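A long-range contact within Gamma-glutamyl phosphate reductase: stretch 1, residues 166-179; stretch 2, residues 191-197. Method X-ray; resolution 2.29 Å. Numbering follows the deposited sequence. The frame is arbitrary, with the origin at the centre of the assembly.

Stretch 1 (166-179) TFREMAKIVNDTIA
Stretch 2 (191-197) SVQLIET

Stretch 1 is helical throughout, and the helix runs on past both ends. Its i to i+4 backbone bonds are regular, for example Ala171 N to Phe167 O at 2.8 Å and Ile178 N to Val174 O at 2.9 Å. Stretch 2 has strand geometry at 192-194; Ser191 (-54/-40) and Thr197 (32/71) are not extended. Phi/psi is -126/120 at Val192, -114/124 at Gln193 and -105/103 at Leu194. The strand runs nearly antiparallel to the helix, at 151° between N-to-C directions, and the axes approach to 9.2 Å. The register pairs Arg168 with Glu196 (CA to CA 7.0 Å), Ala171 with Leu194 (CA to CA 6.0 Å), Asn175 with Val192 (CA to CA 7.9 Å) and Ile178 with Ser191 (CA to CA 8.4 Å).

The strand alternates. Val192 and Leu194 point toward the helix, and Gln193 points away. Leu194 has the largest covered area. Its chi1 is m (-58°), and its chi2 of 121° lies between wells. Its CB lies 3.7 Å from Ala171 CB. The small alanine side chain lies where the backbones come closest. Leu194 CD1 lies 3.4 Å from Asn175 OD1. Val174 points toward the strand, and with chi1 t (167°) its CG1 lies 4.2 Å from Leu194 CD1. One turn on is Ile178 (m, t). Val192, with chi1 t (178°), has its CB 4.4 Å from Ile178 CD1, an apolar contact.

Phe167 leaves the helix sideways, but chi1 t (-171°) and chi2 -84° bring its ring to the strand. Phe167 CZ is 3.8 Å from Leu194 CB, and Phe167 CE1 is 3.6 Å from Ile195 O. The ring edge meets the aliphatic part of Glu196, with Phe167 CE1 3.9 Å from Glu196 CG.

Glu196 also starts sideways. Chi1 m, chi2 t and chi3 30° extend it back to the helix, with Glu196 OE2 3.8 Å from Ala171 CB. Arg168 is t, t, m with chi4 -59°. Its NH1 is 4.3 Å from Glu196 OE1, so the opposite charges are near but form no salt bridge. Arg168 NH2 is hydrogen-bonded to a residue just outside the stretches.

No direct hydrogen bond crosses the contact; two waters do the bridging. The CA-to-CB bond of Asn175 is sideways, but chi1 m and chi2 -22° bring its amide nearer the strand. Water 1 donates to Asn175 OD1 (2.8 Å) and accepts from Leu194 N (2.9 Å). Water 2 accepts from Asn175 ND2 (3.0 Å) and donates to Leu194 O (2.8 Å) and Glu196 OE2 (3.3 Å). Through the two waters, both ends of the Asn175 amide reach the backbone of Leu194, the residue whose side chain packs against the helix.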

ATOM      1  N   THR A 166      -4.641 -22.714  24.955  1.00 48.68           N
ATOM      2  CA  THR A 166      -4.271 -23.671  23.910  1.00 48.72           C
ATOM      3  C   THR A 166      -3.207 -23.058  22.994  1.00 49.38           C
ATOM      4  O   THR A 166      -2.235 -23.722  22.633  1.00 48.50           O
ATOM      5  CB  THR A 166      -5.512 -24.131  23.090  1.00 47.55           C
ATOM      6  OG1 THR A 166      -6.593 -24.391  23.988  1.00 44.11           O
ATOM      7  CG2 THR A 166      -5.218 -25.397  22.313  1.00 41.68           C
ATOM      8  N   PHE A 167      -3.397 -21.785  22.649  1.00 49.04           N
ATOM      9  CA  PHE A 167      -2.423 -21.014  21.884  1.00 49.34           C
ATOM     10  C   PHE A 167      -1.032 -21.002  22.532  1.00 49.19           C
ATOM     11  O   PHE A 167      -0.051 -21.324  21.868  1.00 48.81           O
ATOM     12  CB  PHE A 167      -2.937 -19.589  21.687  1.00 50.47           C
ATOM     13  CG  PHE A 167      -2.124 -18.772  20.726  1.00 52.91           C
ATOM     14  CD1 PHE A 167      -0.966 -18.104  21.153  1.00 51.28           C
ATOM     15  CD2 PHE A 167      -2.518 -18.650  19.395  1.00 56.17           C
ATOM     16  CE1 PHE A 167      -0.204 -17.342  20.259  1.00 54.68           C
ATOM     17  CE2 PHE A 167      -1.772 -17.878  18.496  1.00 59.10           C
ATOM     18  CZ  PHE A 167      -0.612 -17.228  18.924  1.00 54.76           C
ATOM     19  N   ARG A 168      -0.965 -20.609  23.806  1.00 48.94           N
ATOM     20  CA  ARG A 168       0.251 -20.674  24.648  1.00 51.89           C
ATOM     21  C   ARG A 168       1.002 -22.012  24.602  1.00 50.44           C
ATOM     22  O   ARG A 168       2.193 -22.048  24.308  1.00 50.70           O
ATOM     23  CB  ARG A 168      -0.095 -20.373  26.124  1.00 51.39           C
ATOM     24  CG  ARG A 168       1.080 -19.816  26.959  1.00 53.10           C
ATOM     25  CD  ARG A 168       0.934 -19.959  28.512  1.00 57.44           C
ATOM     26  NE  ARG A 168      -0.416 -19.739  29.070  1.00 71.01           N
ATOM     27  CZ  ARG A 168      -1.134 -18.614  28.956  1.00 75.34           C
ATOM     28  NH1 ARG A 168      -0.678 -17.565  28.271  1.00 68.88           N
ATOM     29  NH2 ARG A 168      -2.340 -18.548  29.517  1.00 78.03           N
ATOM     30  N   GLU A 169       0.310 -23.101  24.930  1.00 50.05           N
ATOM     31  CA  GLU A 169       0.906 -24.426  24.875  1.00 50.23           C
ATOM     32  C   GLU A 169       1.452 -24.833  23.497  1.00 50.50           C
ATOM     33  O   GLU A 169       2.561 -25.358  23.389  1.00 50.38           O
ATOM     34  CB  GLU A 169      -0.069 -25.482  25.404  1.00 50.07           C
ATOM     35  CG  GLU A 169       0.239 -25.906  26.809  1.00 62.11           C
ATOM     36  CD  GLU A 169       1.736 -26.114  27.034  1.00 74.75           C
ATOM     37  OE1 GLU A 169       2.305 -27.062  26.430  1.00 76.49           O
ATOM     38  OE2 GLU A 169       2.337 -25.315  27.798  1.00 74.69           O
HETATM   39  N   MSE A 170       0.668 -24.591  22.452  1.00 51.40           N
HETATM   40  CA  MSE A 170       1.059 -24.923  21.082  1.00 53.33           C
HETATM   41  C   MSE A 170       2.210 -24.077  20.582  1.00 48.79           C
HETATM   42  O   MSE A 170       3.128 -24.609  19.981  1.00 48.94           O
HETATM   43  CB  MSE A 170      -0.138 -24.845  20.131  1.00 50.50           C
HETATM   44  CG  MSE A 170      -1.124 -25.994  20.367  1.00 52.42           C
HETATM   45 SE   MSE A 170      -2.697 -26.011  19.167  1.00 67.61          SE
HETATM   46  CE  MSE A 170      -1.832 -26.817  17.541  1.00 59.00           C
ATOM     47  N   ALA A 171       2.155 -22.771  20.820  1.00 48.01           N
ATOM     48  CA  ALA A 171       3.279 -21.870  20.539  1.00 49.16           C
ATOM     49  C   ALA A 171       4.585 -22.352  21.168  1.00 50.86           C
ATOM     50  O   ALA A 171       5.602 -22.397  20.500  1.00 53.81           O
ATOM     51  CB  ALA A 171       2.974 -20.464  21.014  1.00 47.30           C
ATOM     52  N   LYS A 172       4.545 -22.720  22.447  1.00 51.11           N
ATOM     53  CA  LYS A 172       5.712 -23.238  23.151  1.00 52.00           C
ATOM     54  C   LYS A 172       6.333 -24.423  22.406  1.00 51.83           C
ATOM     55  O   LYS A 172       7.549 -24.494  22.243  1.00 52.26           O
ATOM     56  CB  LYS A 172       5.337 -23.647  24.584  1.00 49.80           C
ATOM     57  CG  LYS A 172       6.540 -24.035  25.453  1.00 55.56           C
ATOM     58  CD  LYS A 172       6.149 -24.434  26.884  1.00 53.11           C
ATOM     59  N   ILE A 173       5.489 -25.343  21.947  1.00 49.22           N
ATOM     60  CA  ILE A 173       5.965 -26.561  21.303  1.00 47.85           C
ATOM     61  C   ILE A 173       6.572 -26.294  19.918  1.00 49.13           C
ATOM     62  O   ILE A 173       7.579 -26.902  19.555  1.00 50.89           O
ATOM     63  CB  ILE A 173       4.836 -27.632  21.217  1.00 48.24           C
ATOM     64  CG1 ILE A 173       4.350 -28.017  22.622  1.00 43.39           C
ATOM     65  CG2 ILE A 173       5.307 -28.864  20.472  1.00 42.16           C
ATOM     66  CD1 ILE A 173       2.924 -28.527  22.633  1.00 42.70           C
ATOM     67  N   VAL A 174       5.957 -25.395  19.152  1.00 46.21           N
ATOM     68  CA  VAL A 174       6.443 -25.042  17.828  1.00 44.93           C
ATOM     69  C   VAL A 174       7.737 -24.220  17.957  1.00 47.19           C
ATOM     70  O   VAL A 174       8.716 -24.494  17.257  1.00 48.16           O
ATOM     71  CB  VAL A 174       5.336 -24.299  17.020  1.00 43.69           C
ATOM     72  CG1 VAL A 174       5.882 -23.626  15.771  1.00 41.33           C
ATOM     73  CG2 VAL A 174       4.214 -25.266  16.650  1.00 44.30           C
ATOM     74  N   ASN A 175       7.741 -23.232  18.858  1.00 48.25           N
ATOM     75  CA  ASN A 175       8.911 -22.362  19.091  1.00 50.05           C
ATOM     76  C   ASN A 175      10.118 -23.213  19.449  1.00 50.92           C
ATOM     77  O   ASN A 175      11.160 -23.128  18.815  1.00 52.43           O
ATOM     78  CB  ASN A 175       8.657 -21.382  20.249  1.00 48.13           C
ATOM     79  CG  ASN A 175       7.754 -20.200  19.874  1.00 53.49           C
ATOM     80  OD1 ASN A 175       7.602 -19.832  18.699  1.00 44.31           O
ATOM     81  ND2 ASN A 175       7.171 -19.571  20.909  1.00 52.96           N
ATOM     82  N   ASP A 176       9.942 -24.031  20.482  1.00 51.34           N
ATOM     83  CA  ASP A 176      10.937 -24.991  20.946  1.00 53.03           C
ATOM     84  C   ASP A 176      11.442 -25.951  19.872  1.00 51.11           C
ATOM     85  O   ASP A 176      12.634 -26.226  19.819  1.00 52.93           O
ATOM     86  CB  ASP A 176      10.370 -25.808  22.113  1.00 52.73           C
ATOM     87  CG  ASP A 176      10.281 -25.005  23.414  1.00 64.10           C
ATOM     88  OD1 ASP A 176      10.258 -23.737  23.373  1.00 64.60           O
ATOM     89  OD2 ASP A 176      10.214 -25.656  24.489  1.00 71.38           O
ATOM     90  N   THR A 177      10.540 -26.488  19.051  1.00 48.41           N
ATOM     91  CA  THR A 177      10.925 -27.442  18.019  1.00 47.26           C
ATOM     92  C   THR A 177      11.713 -26.739  16.921  1.00 48.75           C
ATOM     93  O   THR A 177      12.709 -27.274  16.438  1.00 49.63           O
ATOM     94  CB  THR A 177       9.704 -28.193  17.419  1.00 49.44           C
ATOM     95  OG1 THR A 177       8.955 -28.789  18.481  1.00 46.04           O
ATOM     96  CG2 THR A 177      10.141 -29.304  16.431  1.00 42.81           C
ATOM     97  N   ILE A 178      11.277 -25.545  16.529  1.00 48.69           N
ATOM     98  CA  ILE A 178      12.004 -24.799  15.509  1.00 49.51           C
ATOM     99  C   ILE A 178      13.427 -24.456  16.007  1.00 50.83           C
ATOM    100  O   ILE A 178      14.398 -24.599  15.273  1.00 51.58           O
ATOM    101  CB  ILE A 178      11.221 -23.547  15.016  1.00 48.16           C
ATOM    102  CG1 ILE A 178       9.945 -23.982  14.290  1.00 50.61           C
ATOM    103  CG2 ILE A 178      12.071 -22.731  14.054  1.00 47.96           C
ATOM    104  CD1 ILE A 178       9.127 -22.854  13.699  1.00 46.59           C
ATOM    105  N   ALA A 179      13.538 -24.020  17.256  1.00 51.64           N
ATOM    106  CA  ALA A 179      14.839 -23.713  17.864  1.00 53.88           C
ATOM    107  C   ALA A 179      15.734 -24.958  17.937  1.00 56.09           C
ATOM    108  O   ALA A 179      16.887 -24.932  17.509  1.00 57.59           O
ATOM    109  CB  ALA A 179      14.647 -23.101  19.250  1.00 49.99           C
ATOM    110  N   SER A 191      10.626 -17.946  11.709  1.00 47.21           N
ATOM    111  CA  SER A 191       9.861 -18.342  10.520  1.00 49.27           C
ATOM    112  C   SER A 191       8.367 -18.216  10.821  1.00 50.07           C
ATOM    113  O   SER A 191       7.594 -17.778   9.966  1.00 51.53           O
ATOM    114  CB  SER A 191      10.167 -19.785  10.106  1.00 51.07           C
ATOM    115  OG  SER A 191      11.503 -19.942   9.684  1.00 52.45           O
ATOM    116  N   VAL A 192       7.984 -18.619  12.038  1.00 48.03           N
ATOM    117  CA  VAL A 192       6.624 -18.487  12.558  1.00 47.86           C
ATOM    118  C   VAL A 192       6.662 -17.746  13.885  1.00 47.39           C
ATOM    119  O   VAL A 192       7.314 -18.193  14.782  1.00 48.34           O
ATOM    120  CB  VAL A 192       5.958 -19.875  12.786  1.00 48.37           C
ATOM    121  CG1 VAL A 192       4.584 -19.709  13.364  1.00 44.37           C
ATOM    122  CG2 VAL A 192       5.853 -20.644  11.463  1.00 45.75           C
ATOM    123  N   GLN A 193       5.994 -16.600  14.006  1.00 48.68           N
ATOM    124  CA  GLN A 193       5.917 -15.913  15.315  1.00 48.51           C
ATOM    125  C   GLN A 193       4.494 -15.926  15.816  1.00 48.25           C
ATOM    126  O   GLN A 193       3.569 -15.473  15.146  1.00 50.32           O
ATOM    127  CB  GLN A 193       6.446 -14.472  15.282  1.00 46.06           C
ATOM    128  CG  GLN A 193       7.826 -14.337  14.682  1.00 51.30           C
ATOM    129  CD  GLN A 193       8.260 -12.891  14.563  1.00 52.62           C
ATOM    130  OE1 GLN A 193       8.488 -12.217  15.564  1.00 52.07           O
ATOM    131  NE2 GLN A 193       8.377 -12.408  13.330  1.00 52.30           N
ATOM    132  N   LEU A 194       4.331 -16.453  17.012  1.00 50.56           N
ATOM    133  CA  LEU A 194       3.034 -16.637  17.600  1.00 52.33           C
ATOM    134  C   LEU A 194       2.886 -15.559  18.661  1.00 55.01           C
ATOM    135  O   LEU A 194       3.473 -15.659  19.733  1.00 56.69           O
ATOM    136  CB  LEU A 194       2.972 -18.054  18.166  1.00 52.07           C
ATOM    137  CG  LEU A 194       3.219 -19.150  17.104  1.00 52.30           C
ATOM    138  CD1 LEU A 194       4.418 -20.049  17.433  1.00 42.75           C
ATOM    139  CD2 LEU A 194       1.960 -19.986  16.856  1.00 49.45           C
ATOM    140  N   ILE A 195       2.126 -14.517  18.332  1.00 59.56           N
ATOM    141  CA  ILE A 195       1.968 -13.330  19.182  1.00 65.32           C
ATOM    142  C   ILE A 195       1.050 -13.604  20.372  1.00 71.45           C
ATOM    143  O   ILE A 195      -0.167 -13.760  20.219  1.00 72.60           O
ATOM    144  CB  ILE A 195       1.447 -12.086  18.389  1.00 64.81           C
ATOM    145  CG1 ILE A 195       2.334 -11.760  17.175  1.00 58.63           C
ATOM    146  CG2 ILE A 195       1.314 -10.871  19.305  1.00 63.41           C
ATOM    147  CD1 ILE A 195       3.877 -11.944  17.388  1.00 61.28           C
ATOM    148  N   GLU A 196       1.651 -13.661  21.557  1.00 77.45           N
ATOM    149  CA  GLU A 196       0.909 -13.906  22.792  1.00 83.24           C
ATOM    150  C   GLU A 196       0.539 -12.570  23.427  1.00 87.44           C
ATOM    151  O   GLU A 196       1.165 -12.151  24.406  1.00 89.46           O
ATOM    152  CB  GLU A 196       1.723 -14.777  23.766  1.00 81.17           C
ATOM    153  CG  GLU A 196       1.923 -16.230  23.318  1.00 80.74           C
ATOM    154  CD  GLU A 196       2.654 -17.092  24.350  1.00 84.19           C
ATOM    155  OE1 GLU A 196       2.527 -16.829  25.573  1.00 85.99           O
ATOM    156  OE2 GLU A 196       3.348 -18.047  23.936  1.00 80.98           O
ATOM    157  N   THR A 197      -0.473 -11.908  22.855  1.00 91.21           N
ATOM    158  CA  THR A 197      -0.984 -10.607  23.343  1.00 94.79           C
ATOM    159  C   THR A 197       0.103  -9.716  23.997  1.00 97.11           C
ATOM    160  O   THR A 197       0.133  -9.519  25.227  1.00 97.09           O
ATOM    161  CB  THR A 197      -2.280 -10.762  24.241  1.00 94.65           C
ATOM    162  OG1 THR A 197      -2.787  -9.467  24.598  1.00 93.30           O
ATOM    163  CG2 THR A 197      -2.027 -11.603  25.517  1.00 93.19           C
TER
HETATM  164  O   HOH W   1       6.824 -17.216  18.272  1.00 46.44           O
HETATM  165  O   HOH W   2       5.123 -17.356  21.297  1.00 50.64           O